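Local atomic coordinates of trans-2-enoyl-CoA reductase (Treponema denticola ATCC 35405, PDB entry 4GGO), a protein that catalyses the NADH-dependent reduction of the carbon-carbon double bond of trans-2-enoyl-CoA thioesters such as crotonyl-CoA in bacterial fatty acid synthesis. Residues I144-D157 against K203-K215. Numbering follows the deposited sequence.
Sequences IVYSLASPVRTDPD and KVMGGEDWERWIK
Arg153, fully extended from CG to NE, offers NH1 to two acceptors: Lys203 O at 2.9 Å and, nearly straight (169°) and within the guanidinium plane, Glu208 OE1 at 3.0 Å. Lys203 NZ takes the syn lone pair of the same OE1 and also reaches Asp155 OD2 (2.8 Å), extending the chain of charges to four residues. Arg212 grips Asp157 end-on, NH2 to OD1 and NH1 to OD2, while Pro156 CG sits over the centre of its guanidinium; NH2 also pairs with Asp124.

Val204 packs CG1 against Ser150 O and CG2 against Arg153 CB. Further inward the packing is CH-pi. A chi1 of -169° swings the Tyr146 ring away from its backbone N and over the helix, where Trp210 CB lies 3.9 Å from the ring centroid; Leu148 CG lies over the rim of the opposite face. The phenol OH donates to the anti lone pair of Asp209 OD2 (3.0 Å), whereas OD1 is salt-bridged to Lys127 and water-linked to Arg153 NH2. Ile144 CD1 meets Ile214 CD1.

Strand 144-146 and helix 208-215 run nearly antiparallel (160°, axes 10.2 Å apart), the helix-on-parallel-sheet layering of a Rossmann fold, whose strand ends here beside NAD(+)-binding Leu148 and Ala149.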
loop_
_atom_site.group_PDB
_atom_site.type_symbol
_atom_site.label_atom_id
_atom_site.label_comp_id
_atom_site.label_asym_id
_atom_site.label_seq_id
_atom_site.Cartn_x
_atom_site.Cartn_y
_atom_site.Cartn_z
ATOM N N ILE A 144 -5.916 -10.533 -8.672
ATOM C CA ILE A 144 -6.663 -9.782 -7.670
ATOM C C ILE A 144 -5.741 -9.259 -6.579
ATOM O O ILE A 144 -5.204 -10.026 -5.783
ATOM C CB ILE A 144 -7.771 -10.635 -7.032
ATOM C CG1 ILE A 144 -8.716 -11.169 -8.108
ATOM C CG2 ILE A 144 -8.541 -9.822 -5.999
ATOM C CD1 ILE A 144 -9.839 -12.009 -7.561
ATOM N N VAL A 145 -5.564 -7.944 -6.543
ATOM C CA VAL A 145 -4.668 -7.326 -5.576
ATOM C C VAL A 145 -5.439 -6.789 -4.377
ATOM O O VAL A 145 -6.247 -5.870 -4.507
ATOM C CB VAL A 145 -3.856 -6.188 -6.217
ATOM C CG1 VAL A 145 -2.924 -5.558 -5.193
ATOM C CG2 VAL A 145 -3.070 -6.710 -7.416
ATOM N N TYR A 146 -5.187 -7.371 -3.209
ATOM C CA TYR A 146 -5.831 -6.918 -1.982
ATOM C C TYR A 146 -4.899 -6.002 -1.199
ATOM O O TYR A 146 -3.976 -6.467 -0.531
ATOM C CB TYR A 146 -6.250 -8.108 -1.116
ATOM C CG TYR A 146 -7.147 -7.730 0.043
ATOM C CD1 TYR A 146 -6.613 -7.350 1.268
ATOM C CD2 TYR A 146 -8.528 -7.747 -0.092
ATOM C CE1 TYR A 146 -7.431 -7.000 2.327
ATOM C CE2 TYR A 146 -9.354 -7.398 0.960
ATOM C CZ TYR A 146 -8.801 -7.026 2.167
ATOM O OH TYR A 146 -9.618 -6.680 3.216
ATOM N N SER A 147 -5.149 -4.698 -1.279
ATOM C CA SER A 147 -4.298 -3.718 -0.612
ATOM C C SER A 147 -5.111 -2.734 0.222
ATOM O O SER A 147 -4.817 -1.539 0.249
ATOM C CB SER A 147 -3.457 -2.958 -1.641
ATOM O OG SER A 147 -2.636 -1.987 -1.013
ATOM N N LEU A 148 -6.136 -3.240 0.901
ATOM C CA LEU A 148 -6.976 -2.393 1.740
ATOM C C LEU A 148 -6.236 -1.944 2.995
ATOM O O LEU A 148 -5.623 -2.753 3.693
ATOM C CB LEU A 148 -8.275 -3.113 2.113
ATOM C CG LEU A 148 -9.274 -3.313 0.972
ATOM C CD1 LEU A 148 -10.519 -4.029 1.467
ATOM C CD2 LEU A 148 -9.641 -1.977 0.341
ATOM N N ALA A 149 -6.295 -0.645 3.271
ATOM C CA ALA A 149 -5.631 -0.073 4.434
ATOM C C ALA A 149 -6.586 0.834 5.202
ATOM O O ALA A 149 -6.735 2.011 4.877
ATOM C CB ALA A 149 -4.391 0.696 4.012
ATOM N N SER A 150 -7.232 0.277 6.220
ATOM C CA SER A 150 -8.187 1.029 7.023
ATOM C C SER A 150 -8.038 0.690 8.499
ATOM O O SER A 150 -7.819 -0.467 8.856
ATOM C CB SER A 150 -9.615 0.738 6.560
ATOM O OG SER A 150 -10.561 1.440 7.349
ATOM N N PRO A 151 -8.149 1.705 9.366
ATOM C CA PRO A 151 -8.079 1.481 10.812
ATOM C C PRO A 151 -9.368 0.862 11.343
ATOM O O PRO A 151 -9.387 0.360 12.468
ATOM C CB PRO A 151 -7.911 2.895 11.371
ATOM C CG PRO A 151 -8.581 3.767 10.371
ATOM C CD PRO A 151 -8.307 3.133 9.035
ATOM N N VAL A 152 -10.428 0.900 10.540
ATOM C CA VAL A 152 -11.732 0.406 10.971
ATOM C C VAL A 152 -12.393 -0.511 9.941
ATOM O O VAL A 152 -12.163 -0.382 8.738
ATOM C CB VAL A 152 -12.698 1.567 11.295
ATOM C CG1 VAL A 152 -12.166 2.399 12.451
ATOM C CG2 VAL A 152 -12.918 2.438 10.067
ATOM N N ARG A 153 -13.214 -1.438 10.426
ATOM C CA ARG A 153 -13.992 -2.313 9.554
ATOM C C ARG A 153 -15.361 -2.629 10.148
ATOM O O ARG A 153 -15.467 -3.051 11.301
ATOM C CB ARG A 153 -13.247 -3.618 9.269
ATOM C CG ARG A 153 -14.105 -4.659 8.553
ATOM C CD ARG A 153 -13.327 -5.925 8.234
ATOM N NE ARG A 153 -14.154 -6.911 7.541
ATOM C CZ ARG A 153 -14.334 -8.162 7.954
ATOM N NH1 ARG A 153 -13.741 -8.593 9.058
ATOM N NH2 ARG A 153 -15.105 -8.986 7.257
ATOM N N THR A 154 -16.404 -2.423 9.353
ATOM C CA THR A 154 -17.753 -2.793 9.757
ATOM C C THR A 154 -18.064 -4.205 9.279
ATOM O O THR A 154 -18.115 -4.464 8.076
ATOM C CB THR A 154 -18.804 -1.823 9.187
ATOM O OG1 THR A 154 -18.501 -0.486 9.605
ATOM C CG2 THR A 154 -20.195 -2.198 9.674
ATOM N N ASP A 155 -18.256 -5.116 10.228
ATOM C CA ASP A 155 -18.571 -6.506 9.915
ATOM C C ASP A 155 -19.856 -6.581 9.096
ATOM O O ASP A 155 -20.912 -6.138 9.545
ATOM C CB ASP A 155 -18.708 -7.321 11.205
ATOM C CG ASP A 155 -18.692 -8.822 10.960
ATOM O OD1 ASP A 155 -19.377 -9.297 10.031
ATOM O OD2 ASP A 155 -17.988 -9.532 11.707
ATOM N N PRO A 156 -19.763 -7.147 7.886
ATOM C CA PRO A 156 -20.894 -7.221 6.954
ATOM C C PRO A 156 -21.999 -8.164 7.423
ATOM O O PRO A 156 -23.111 -8.097 6.904
ATOM C CB PRO A 156 -20.252 -7.765 5.675
ATOM C CG PRO A 156 -19.073 -8.538 6.154
ATOM C CD PRO A 156 -18.551 -7.774 7.330
ATOM N N ASP A 157 -21.697 -9.028 8.387
ATOM C CA ASP A 157 -22.675 -10.002 8.863
ATOM C C ASP A 157 -23.378 -9.557 10.144
ATOM O O ASP A 157 -24.475 -10.022 10.447
ATOM C CB ASP A 157 -22.019 -11.369 9.077
ATOM C CG ASP A 157 -21.560 -12.005 7.780
ATOM O OD1 ASP A 157 -22.142 -11.689 6.721
ATOM O OD2 ASP A 157 -20.619 -12.827 7.820
ATOM N N LYS A 203 -9.700 -8.679 13.161
ATOM C CA LYS A 203 -10.941 -8.463 12.424
ATOM C C LYS A 203 -10.751 -7.452 11.301
ATOM O O LYS A 203 -11.326 -7.592 10.222
ATOM C CB LYS A 203 -12.044 -7.978 13.369
ATOM C CG LYS A 203 -13.017 -9.058 13.807
ATOM C CD LYS A 203 -13.855 -9.544 12.635
ATOM C CE LYS A 203 -14.857 -10.600 13.068
ATOM N NZ LYS A 203 -15.656 -11.108 11.919
ATOM N N VAL A 204 -9.932 -6.438 11.560
ATOM C CA VAL A 204 -9.733 -5.352 10.609
ATOM C C VAL A 204 -8.570 -5.612 9.648
ATOM O O VAL A 204 -8.681 -5.360 8.448
ATOM C CB VAL A 204 -9.509 -4.010 11.340
ATOM C CG1 VAL A 204 -9.257 -2.892 10.345
ATOM C CG2 VAL A 204 -10.705 -3.680 12.218
ATOM N N MET A 205 -7.464 -6.126 10.175
ATOM C CA MET A 205 -6.242 -6.264 9.384
ATOM C C MET A 205 -5.926 -7.698 8.950
ATOM O O MET A 205 -4.949 -7.933 8.240
ATOM C CB MET A 205 -5.053 -5.669 10.141
ATOM C CG MET A 205 -5.234 -4.207 10.517
ATOM S SD MET A 205 -3.826 -3.549 11.429
ATOM C CE MET A 205 -2.510 -3.784 10.237
ATOM N N GLY A 206 -6.752 -8.650 9.371
ATOM C CA GLY A 206 -6.563 -10.038 8.985
ATOM C C GLY A 206 -7.021 -10.310 7.564
ATOM O O GLY A 206 -7.107 -9.394 6.745
ATOM N N GLY A 207 -7.332 -11.568 7.271
ATOM C CA GLY A 207 -7.699 -11.959 5.921
ATOM C C GLY A 207 -9.158 -12.332 5.716
ATOM O O GLY A 207 -9.493 -13.011 4.746
ATOM N N GLU A 208 -10.029 -11.888 6.616
ATOM C CA GLU A 208 -11.452 -12.212 6.509
ATOM C C GLU A 208 -12.103 -11.626 5.256
ATOM O O GLU A 208 -12.744 -12.346 4.490
ATOM C CB GLU A 208 -12.219 -11.770 7.758
ATOM C CG GLU A 208 -11.978 -12.647 8.978
ATOM C CD GLU A 208 -12.995 -12.409 10.080
ATOM O OE1 GLU A 208 -13.768 -11.431 9.981
ATOM O OE2 GLU A 208 -13.026 -13.205 11.042
ATOM N N ASP A 209 -11.936 -10.324 5.051
ATOM C CA ASP A 209 -12.550 -9.655 3.909
ATOM C C ASP A 209 -11.961 -10.144 2.592
ATOM O O ASP A 209 -12.668 -10.269 1.592
ATOM C CB ASP A 209 -12.388 -8.140 4.015
ATOM C CG ASP A 209 -13.080 -7.404 2.886
ATOM O OD1 ASP A 209 -14.294 -7.623 2.688
ATOM O OD2 ASP A 209 -12.407 -6.615 2.189
ATOM N N TRP A 210 -10.658 -10.409 2.601
ATOM C CA TRP A 210 -9.958 -10.929 1.435
ATOM C C TRP A 210 -10.599 -12.235 0.982
ATOM O O TRP A 210 -10.947 -12.396 -0.188
ATOM C CB TRP A 210 -8.486 -11.160 1.780
ATOM C CG TRP A 210 -7.655 -11.700 0.659
ATOM C CD1 TRP A 210 -7.911 -11.610 -0.678
ATOM C CD2 TRP A 210 -6.422 -12.419 0.783
ATOM N NE1 TRP A 210 -6.915 -12.228 -1.394
ATOM C CE2 TRP A 210 -5.989 -12.735 -0.520
ATOM C CE3 TRP A 210 -5.645 -12.829 1.870
ATOM C CZ2 TRP A 210 -4.811 -13.437 -0.765
ATOM C CZ3 TRP A 210 -4.475 -13.528 1.625
ATOM C CH2 TRP A 210 -4.071 -13.824 0.317
ATOM N N GLU A 211 -10.757 -13.159 1.923
ATOM C CA GLU A 211 -11.356 -14.455 1.639
ATOM C C GLU A 211 -12.812 -14.295 1.212
ATOM O O GLU A 211 -13.308 -15.043 0.371
ATOM C CB GLU A 211 -11.255 -15.366 2.865
ATOM C CG GLU A 211 -11.606 -16.820 2.594
ATOM C CD GLU A 211 -11.355 -17.711 3.794
ATOM O OE1 GLU A 211 -11.429 -17.210 4.935
ATOM O OE2 GLU A 211 -11.073 -18.913 3.596
ATOM N N ARG A 212 -13.489 -13.308 1.789
ATOM C CA ARG A 212 -14.878 -13.033 1.442
ATOM C C ARG A 212 -14.977 -12.546 -0.000
ATOM O O ARG A 212 -15.884 -12.941 -0.733
ATOM C CB ARG A 212 -15.481 -12.001 2.398
ATOM C CG ARG A 212 -17.001 -11.924 2.349
ATOM C CD ARG A 212 -17.531 -10.851 3.289
ATOM N NE ARG A 212 -18.990 -10.814 3.322
ATOM C CZ ARG A 212 -19.732 -11.365 4.277
ATOM N NH1 ARG A 212 -19.153 -11.997 5.290
ATOM N NH2 ARG A 212 -21.055 -11.279 4.226
ATOM N N TRP A 213 -14.039 -11.692 -0.401
ATOM C CA TRP A 213 -13.972 -11.215 -1.778
ATOM C C TRP A 213 -13.780 -12.377 -2.747
ATOM O O TRP A 213 -14.475 -12.474 -3.757
ATOM C CB TRP A 213 -12.833 -10.208 -1.953
ATOM C CG TRP A 213 -13.220 -8.785 -1.692
ATOM C CD1 TRP A 213 -13.031 -8.080 -0.539
ATOM C CD2 TRP A 213 -13.860 -7.889 -2.609
ATOM N NE1 TRP A 213 -13.516 -6.801 -0.679
ATOM C CE2 TRP A 213 -14.029 -6.658 -1.942
ATOM C CE3 TRP A 213 -14.308 -8.008 -3.928
ATOM C CZ2 TRP A 213 -14.627 -5.556 -2.550
ATOM C CZ3 TRP A 213 -14.899 -6.911 -4.530
ATOM C CH2 TRP A 213 -15.053 -5.703 -3.841
ATOM N N ILE A 214 -12.838 -13.258 -2.425
ATOM C CA ILE A 214 -12.515 -14.389 -3.290
ATOM C C ILE A 214 -13.668 -15.385 -3.401
ATOM O O ILE A 214 -14.036 -15.795 -4.502
ATOM C CB ILE A 214 -11.248 -15.125 -2.809
ATOM C CG1 ILE A 214 -10.053 -14.168 -2.782
ATOM C CG2 ILE A 214 -10.954 -16.322 -3.699
ATOM C CD1 ILE A 214 -9.761 -13.518 -4.117
ATOM N N LYS A 215 -14.236 -15.768 -2.260
ATOM C CA LYS A 215 -15.322 -16.747 -2.234
ATOM C C LYS A 215 -16.561 -16.273 -2.994
ATOM O O LYS A 215 -17.226 -17.068 -3.657
ATOM C CB LYS A 215 -15.687 -17.116 -0.792
ATOM C CG LYS A 215 -14.612 -17.913 -0.065
ATOM C CD LYS A 215 -14.996 -18.175 1.384
ATOM C CE LYS A 215 -16.170 -19.134 1.487
ATOM N NZ LYS A 215 -15.824 -20.490 0.976
HETATM O O HOH W 1 -15.831 -7.631 5.117
#